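Local structure of putative hexulose 6 phosphate synthase (Salmonella typhimurium, 3F4W) at residues A[169-178]-A[199-210]. The protein probably is an enzyme of the HUMPS family, built as a closed TIM-type barrel of eight parallel strands with helices outside. Numbering follows the deposited sequence.
Sequences SSQTVKDYAL and EARKISQVLLQH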
ATOM      1  N   SER A 169     -19.146 -14.554  -2.557  1.00 19.64           N
ATOM      2  CA  SER A 169     -20.341 -14.228  -3.333  1.00 21.48           C
ATOM      3  C   SER A 169     -21.585 -14.826  -2.684  1.00 20.22           C
ATOM      4  O   SER A 169     -21.498 -15.478  -1.645  1.00 20.30           O
ATOM      5  CB  SER A 169     -20.208 -14.752  -4.766  1.00 22.02           C
ATOM      6  OG  SER A 169     -20.355 -16.161  -4.805  1.00 22.66           O
ATOM      7  N   SER A 170     -22.741 -14.614  -3.302  1.00 20.89           N
ATOM      8  CA  SER A 170     -23.980 -15.181  -2.780  1.00 22.47           C
ATOM      9  C   SER A 170     -23.907 -16.703  -2.770  1.00 25.21           C
ATOM     10  O   SER A 170     -24.577 -17.360  -1.973  1.00 24.63           O
ATOM     11  CB  SER A 170     -25.177 -14.726  -3.613  1.00 24.14           C
ATOM     12  OG  SER A 170     -25.071 -15.205  -4.941  1.00 25.62           O
ATOM     13  N   GLN A 171     -23.090 -17.257  -3.661  1.00 23.59           N
ATOM     14  CA  GLN A 171     -22.955 -18.707  -3.782  1.00 25.52           C
ATOM     15  C   GLN A 171     -22.166 -19.329  -2.631  1.00 29.16           C
ATOM     16  O   GLN A 171     -22.358 -20.502  -2.311  1.00 27.39           O
ATOM     17  CB  GLN A 171     -22.316 -19.081  -5.123  0.50 24.33           C
ATOM     18  CG  GLN A 171     -23.272 -18.998  -6.302  0.50 30.36           C
ATOM     19  CD  GLN A 171     -24.344 -20.074  -6.256  0.50 34.14           C
ATOM     20  OE1 GLN A 171     -24.081 -21.242  -6.546  0.50 34.26           O
ATOM     21  NE2 GLN A 171     -25.561 -19.683  -5.897  1.00 37.36           N
ATOM     22  N   THR A 172     -21.291 -18.548  -2.001  1.00 21.16           N
ATOM     23  CA  THR A 172     -20.412 -19.082  -0.961  1.00 21.78           C
ATOM     24  C   THR A 172     -20.531 -18.377   0.387  1.00 18.60           C
ATOM     25  O   THR A 172     -19.926 -18.807   1.368  1.00 18.61           O
ATOM     26  CB  THR A 172     -18.943 -18.988  -1.390  1.00 23.81           C
ATOM     27  OG1 THR A 172     -18.622 -17.618  -1.666  1.00 21.68           O
ATOM     28  CG2 THR A 172     -18.700 -19.826  -2.637  1.00 22.72           C
ATOM     29  N   VAL A 173     -21.296 -17.292   0.438  1.00 18.47           N
ATOM     30  CA  VAL A 173     -21.367 -16.483   1.650  1.00 17.52           C
ATOM     31  C   VAL A 173     -21.828 -17.284   2.874  1.00 18.92           C
ATOM     32  O   VAL A 173     -21.375 -17.035   3.993  1.00 19.37           O
ATOM     33  CB  VAL A 173     -22.259 -15.231   1.458  1.00 17.95           C
ATOM     34  CG1 VAL A 173     -23.664 -15.629   1.020  1.00 17.76           C
ATOM     35  CG2 VAL A 173     -22.295 -14.404   2.737  1.00 17.05           C
ATOM     36  N   LYS A 174     -22.711 -18.255   2.671  1.00 17.25           N
ATOM     37  CA  LYS A 174     -23.194 -19.043   3.801  1.00 15.33           C
ATOM     38  C   LYS A 174     -22.077 -19.823   4.503  1.00 18.97           C
ATOM     39  O   LYS A 174     -22.054 -19.919   5.731  1.00 19.55           O
ATOM     40  CB  LYS A 174     -24.323 -19.985   3.382  1.00 21.69           C
ATOM     41  CG  LYS A 174     -25.023 -20.643   4.562  1.00 23.61           C
ATOM     42  CD  LYS A 174     -25.945 -21.756   4.102  1.00 29.47           C
ATOM     43  CE  LYS A 174     -26.530 -22.511   5.280  1.00 35.33           C
ATOM     44  NZ  LYS A 174     -27.290 -23.713   4.832  1.00 47.73           N
ATOM     45  N   ASP A 175     -21.156 -20.384   3.725  1.00 21.59           N
ATOM     46  CA  ASP A 175     -20.009 -21.095   4.292  1.00 23.02           C
ATOM     47  C   ASP A 175     -19.304 -20.229   5.327  1.00 22.91           C
ATOM     48  O   ASP A 175     -18.901 -20.706   6.386  1.00 22.07           O
ATOM     49  CB  ASP A 175     -19.013 -21.479   3.197  1.00 25.48           C
ATOM     50  CG  ASP A 175     -19.600 -22.440   2.180  1.00 32.77           C
ATOM     51  OD1 ASP A 175     -18.994 -22.615   1.100  1.00 35.32           O
ATOM     52  OD2 ASP A 175     -20.668 -23.022   2.460  1.00 32.96           O
ATOM     53  N   TYR A 176     -19.157 -18.949   5.008  1.00 19.05           N
ATOM     54  CA  TYR A 176     -18.428 -18.018   5.860  1.00 18.58           C
ATOM     55  C   TYR A 176     -19.267 -17.526   7.025  1.00 18.62           C
ATOM     56  O   TYR A 176     -18.774 -17.418   8.147  1.00 17.57           O
ATOM     57  CB  TYR A 176     -17.913 -16.838   5.031  1.00 13.18           C
ATOM     58  CG  TYR A 176     -16.847 -17.261   4.049  1.00 14.88           C
ATOM     59  CD1 TYR A 176     -15.508 -17.309   4.426  1.00 15.67           C
ATOM     60  CD2 TYR A 176     -17.181 -17.649   2.759  1.00 17.63           C
ATOM     61  CE1 TYR A 176     -14.531 -17.714   3.537  1.00 16.53           C
ATOM     62  CE2 TYR A 176     -16.211 -18.057   1.863  1.00 19.01           C
ATOM     63  CZ  TYR A 176     -14.887 -18.088   2.258  1.00 17.58           C
ATOM     64  OH  TYR A 176     -13.920 -18.496   1.370  1.00 16.97           O
ATOM     65  N   ALA A 177     -20.533 -17.228   6.753  1.00 18.15           N
ATOM     66  CA  ALA A 177     -21.430 -16.712   7.775  1.00 19.03           C
ATOM     67  C   ALA A 177     -21.550 -17.698   8.931  1.00 21.11           C
ATOM     68  O   ALA A 177     -21.560 -17.303  10.098  1.00 20.07           O
ATOM     69  CB  ALA A 177     -22.801 -16.421   7.179  1.00 20.51           C
ATOM     70  N   LEU A 178     -21.636 -18.981   8.595  1.00 17.95           N
ATOM     71  CA  LEU A 178     -21.764 -20.041   9.596  1.00 19.21           C
ATOM     72  C   LEU A 178     -20.630 -20.037  10.610  1.00 20.84           C
ATOM     73  O   LEU A 178     -20.803 -20.491  11.739  1.00 22.00           O
ATOM     74  CB  LEU A 178     -21.838 -21.415   8.926  1.00 20.06           C
ATOM     75  CG  LEU A 178     -23.191 -21.814   8.331  1.00 23.25           C
ATOM     76  CD1 LEU A 178     -23.039 -22.961   7.342  1.00 21.19           C
ATOM     77  CD2 LEU A 178     -24.173 -22.174   9.438  1.00 31.31           C
ATOM     78  N   GLU A 199     -27.771  -9.205  -6.102  1.00 24.88           N
ATOM     79  CA  GLU A 199     -26.649  -9.879  -5.460  1.00 21.73           C
ATOM     80  C   GLU A 199     -26.426  -9.332  -4.055  1.00 21.50           C
ATOM     81  O   GLU A 199     -26.160 -10.088  -3.123  1.00 21.10           O
ATOM     82  CB  GLU A 199     -25.372  -9.740  -6.295  1.00 22.31           C
ATOM     83  CG  GLU A 199     -24.130 -10.358  -5.653  1.00 28.99           C
ATOM     84  CD  GLU A 199     -24.187 -11.878  -5.585  1.00 31.54           C
ATOM     85  OE1 GLU A 199     -23.146 -12.507  -5.282  1.00 28.86           O
ATOM     86  OE2 GLU A 199     -25.271 -12.446  -5.842  1.00 31.47           O
ATOM     87  N   ALA A 200     -26.544  -8.017  -3.907  1.00 17.04           N
ATOM     88  CA  ALA A 200     -26.383  -7.385  -2.603  1.00 17.87           C
ATOM     89  C   ALA A 200     -27.465  -7.864  -1.643  1.00 20.95           C
ATOM     90  O   ALA A 200     -27.197  -8.127  -0.471  1.00 21.14           O
ATOM     91  CB  ALA A 200     -26.419  -5.867  -2.737  1.00 19.38           C
ATOM     92  N   ARG A 201     -28.688  -7.985  -2.150  1.00 24.94           N
ATOM     93  CA  ARG A 201     -29.798  -8.471  -1.341  1.00 26.13           C
ATOM     94  C   ARG A 201     -29.561  -9.894  -0.838  1.00 24.64           C
ATOM     95  O   ARG A 201     -29.767 -10.181   0.338  1.00 23.40           O
ATOM     96  CB  ARG A 201     -31.109  -8.428  -2.125  1.00 25.42           C
ATOM     97  CG  ARG A 201     -32.303  -8.873  -1.299  1.00 29.55           C
ATOM     98  CD  ARG A 201     -33.471  -9.303  -2.169  1.00 31.91           C
ATOM     99  NE  ARG A 201     -33.301 -10.648  -2.711  1.00 31.82           N
ATOM    100  CZ  ARG A 201     -33.191 -10.927  -4.006  1.00 35.37           C
ATOM    101  NH1 ARG A 201     -33.234  -9.952  -4.907  1.00 33.19           N
ATOM    102  NH2 ARG A 201     -33.046 -12.185  -4.402  1.00 33.76           N
ATOM    103  N   LYS A 202     -29.138 -10.777  -1.737  1.00 19.11           N
ATOM    104  CA  LYS A 202     -28.970 -12.190  -1.399  1.00 21.86           C
ATOM    105  C   LYS A 202     -27.849 -12.419  -0.387  1.00 18.94           C
ATOM    106  O   LYS A 202     -27.929 -13.324   0.448  1.00 16.42           O
ATOM    107  CB  LYS A 202     -28.731 -13.025  -2.658  1.00 22.32           C
ATOM    108  CG  LYS A 202     -29.816 -12.855  -3.706  1.00 28.24           C
ATOM    109  CD  LYS A 202     -30.072 -14.141  -4.473  1.00 35.05           C
ATOM    110  CE  LYS A 202     -28.877 -14.538  -5.321  1.00 37.48           C
ATOM    111  NZ  LYS A 202     -28.662 -13.580  -6.437  1.00 43.70           N
ATOM    112  N   ILE A 203     -26.809 -11.596  -0.460  1.00 13.76           N
ATOM    113  CA  ILE A 203     -25.688 -11.718   0.464  1.00 14.15           C
ATOM    114  C   ILE A 203     -26.069 -11.173   1.838  1.00 16.29           C
ATOM    115  O   ILE A 203     -25.861 -11.831   2.855  1.00 15.63           O
ATOM    116  CB  ILE A 203     -24.421 -11.015  -0.085  1.00 17.26           C
ATOM    117  CG1 ILE A 203     -23.893 -11.772  -1.305  1.00 19.23           C
ATOM    118  CG2 ILE A 203     -23.337 -10.920   0.986  1.00 10.88           C
ATOM    119  CD1 ILE A 203     -22.830 -11.026  -2.079  1.00 16.56           C
ATOM    120  N   SER A 204     -26.664  -9.986   1.868  1.00 17.65           N
ATOM    121  CA  SER A 204     -27.026  -9.369   3.138  1.00 18.82           C
ATOM    122  C   SER A 204     -28.103 -10.186   3.844  1.00 15.37           C
ATOM    123  O   SER A 204     -28.197 -10.174   5.066  1.00 19.78           O
ATOM    124  CB  SER A 204     -27.501  -7.932   2.926  1.00 19.83           C
ATOM    125  OG  SER A 204     -28.668  -7.908   2.125  1.00 26.34           O
ATOM    126  N   GLN A 205     -28.908 -10.895   3.057  1.00 15.14           N
ATOM    127  CA  GLN A 205     -29.941 -11.782   3.591  1.00 15.89           C
ATOM    128  C   GLN A 205     -29.321 -12.918   4.393  1.00 18.08           C
ATOM    129  O   GLN A 205     -29.792 -13.262   5.479  1.00 18.30           O
ATOM    130  CB  GLN A 205     -30.784 -12.356   2.450  1.00 17.84           C
ATOM    131  CG  GLN A 205     -31.913 -13.274   2.893  1.00 15.30           C
ATOM    132  CD  GLN A 205     -32.813 -13.672   1.741  1.00 19.97           C
ATOM    133  OE1 GLN A 205     -32.709 -13.128   0.645  1.00 26.03           O
ATOM    134  NE2 GLN A 205     -33.700 -14.623   1.982  1.00 23.31           N
ATOM    135  N   VAL A 206     -28.259 -13.505   3.854  1.00 17.47           N
ATOM    136  CA  VAL A 206     -27.577 -14.596   4.537  1.00 16.32           C
ATOM    137  C   VAL A 206     -26.955 -14.106   5.836  1.00 21.36           C
ATOM    138  O   VAL A 206     -27.056 -14.771   6.869  1.00 20.68           O
ATOM    139  CB  VAL A 206     -26.502 -15.240   3.649  1.00 17.43           C
ATOM    140  CG1 VAL A 206     -25.700 -16.263   4.440  1.00 17.71           C
ATOM    141  CG2 VAL A 206     -27.150 -15.884   2.432  1.00 18.73           C
ATOM    142  N   LEU A 207     -26.323 -12.939   5.789  1.00 15.82           N
ATOM    143  CA  LEU A 207     -25.696 -12.373   6.979  1.00 15.78           C
ATOM    144  C   LEU A 207     -26.725 -12.103   8.075  1.00 24.05           C
ATOM    145  O   LEU A 207     -26.444 -12.287   9.261  1.00 24.48           O
ATOM    146  CB  LEU A 207     -24.935 -11.091   6.637  1.00 20.73           C
ATOM    147  CG  LEU A 207     -23.893 -11.210   5.521  1.00 19.63           C
ATOM    148  CD1 LEU A 207     -23.102  -9.922   5.379  1.00 20.65           C
ATOM    149  CD2 LEU A 207     -22.960 -12.383   5.787  1.00 20.79           C
ATOM    150  N   LEU A 208     -27.919 -11.673   7.676  1.00 20.52           N
ATOM    151  CA  LEU A 208     -28.990 -11.424   8.635  1.00 24.23           C
ATOM    152  C   LEU A 208     -29.598 -12.721   9.159  1.00 27.56           C
ATOM    153  O   LEU A 208     -30.073 -12.780  10.293  1.00 27.74           O
ATOM    154  CB  LEU A 208     -30.085 -10.551   8.015  1.00 18.54           C
ATOM    155  CG  LEU A 208     -29.747  -9.073   7.843  1.00 24.22           C
ATOM    156  CD1 LEU A 208     -30.914  -8.342   7.205  1.00 24.66           C
ATOM    157  CD2 LEU A 208     -29.393  -8.456   9.187  1.00 23.71           C
ATOM    158  N   GLN A 209     -29.587 -13.755   8.324  1.00 26.84           N
ATOM    159  CA  GLN A 209     -30.184 -15.036   8.689  1.00 33.49           C
ATOM    160  C   GLN A 209     -29.319 -15.776   9.705  1.00 40.74           C
ATOM    161  O   GLN A 209     -29.747 -16.767  10.297  1.00 46.03           O
ATOM    162  CB  GLN A 209     -30.443 -15.889   7.442  1.00 31.09           C
ATOM    163  CG  GLN A 209     -31.648 -15.413   6.628  1.00 31.05           C
ATOM    164  CD  GLN A 209     -31.832 -16.163   5.322  1.00 31.63           C
ATOM    165  OE1 GLN A 209     -30.894 -16.771   4.806  1.00 27.91           O
ATOM    166  NE2 GLN A 209     -33.050 -16.120   4.778  1.00 27.32           N
ATOM    167  N   HIS A 210     -28.105 -15.277   9.910  1.00 62.77           N
ATOM    168  CA  HIS A 210     -27.204 -15.833  10.912  1.00 69.15           C
ATOM    169  C   HIS A 210     -26.970 -14.836  12.039  1.00 80.74           C
ATOM    170  O   HIS A 210     -26.007 -14.070  12.025  1.00 78.03           O
ATOM    171  CB  HIS A 210     -25.883 -16.266  10.277  1.00 61.33           C
ATOM    172  CG  HIS A 210     -26.019 -17.442   9.363  1.00 56.71           C
ATOM    173  ND1 HIS A 210     -25.838 -18.741   9.789  1.00 59.43           N
ATOM    174  CD2 HIS A 210     -26.338 -17.520   8.050  1.00 54.58           C
ATOM    175  CE1 HIS A 210     -26.029 -19.565   8.777  1.00 58.20           C
ATOM    176  NE2 HIS A 210     -26.335 -18.850   7.708  1.00 61.59           N
TER
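Glu199 takes hold of Ser170 with both carboxylate oxygens. The backbone N of Ser170 gives its hydrogen to Glu199 OE1 at 2.9 Å, approaching from above the carboxylate plane, while Ser170 OG donates to the syn lone pair of Glu199 OE2. Placing OG between its own backbone N and carbonyl carbon (chi1 63°) lets one residue present both donors to the same carboxylate. Further toward the C-terminal ends the packing turns apolar. Val173 splits its branches: CG1 meets Val206 CG2 tip to tip at 3.8 Å, and CG2 lies 3.7 Å from Leu207 CD2 and also touches Ile203 CG2. Val206 CG1 rests against Lys174 CA and Ala177 CB. At the far end the His210 ring, poorly ordered, takes the Ala177 methyl over one face, a CH-pi contact with CB 4.2 Å from the ring centroid.

In the second shell, Ser169 OG accepts from Gln171 N in an ST turn, and Ser169 N donates to Thr172 OG1 at 3.2 Å, which probably helps set the turn presenting Ser170. Lys202 NZ adds a long salt bridge to Glu199 OE2. Ile203 and Leu207 continue inward onto Leu3 of strand 2-7. Outside the barrel, helices 173-177 and 199-209 pack side by side, their axes 25° from parallel. With two hydrogen bonds and long-range help from Lys202, the carboxylate of Glu199, a buried residue, is probably favoured as the anion.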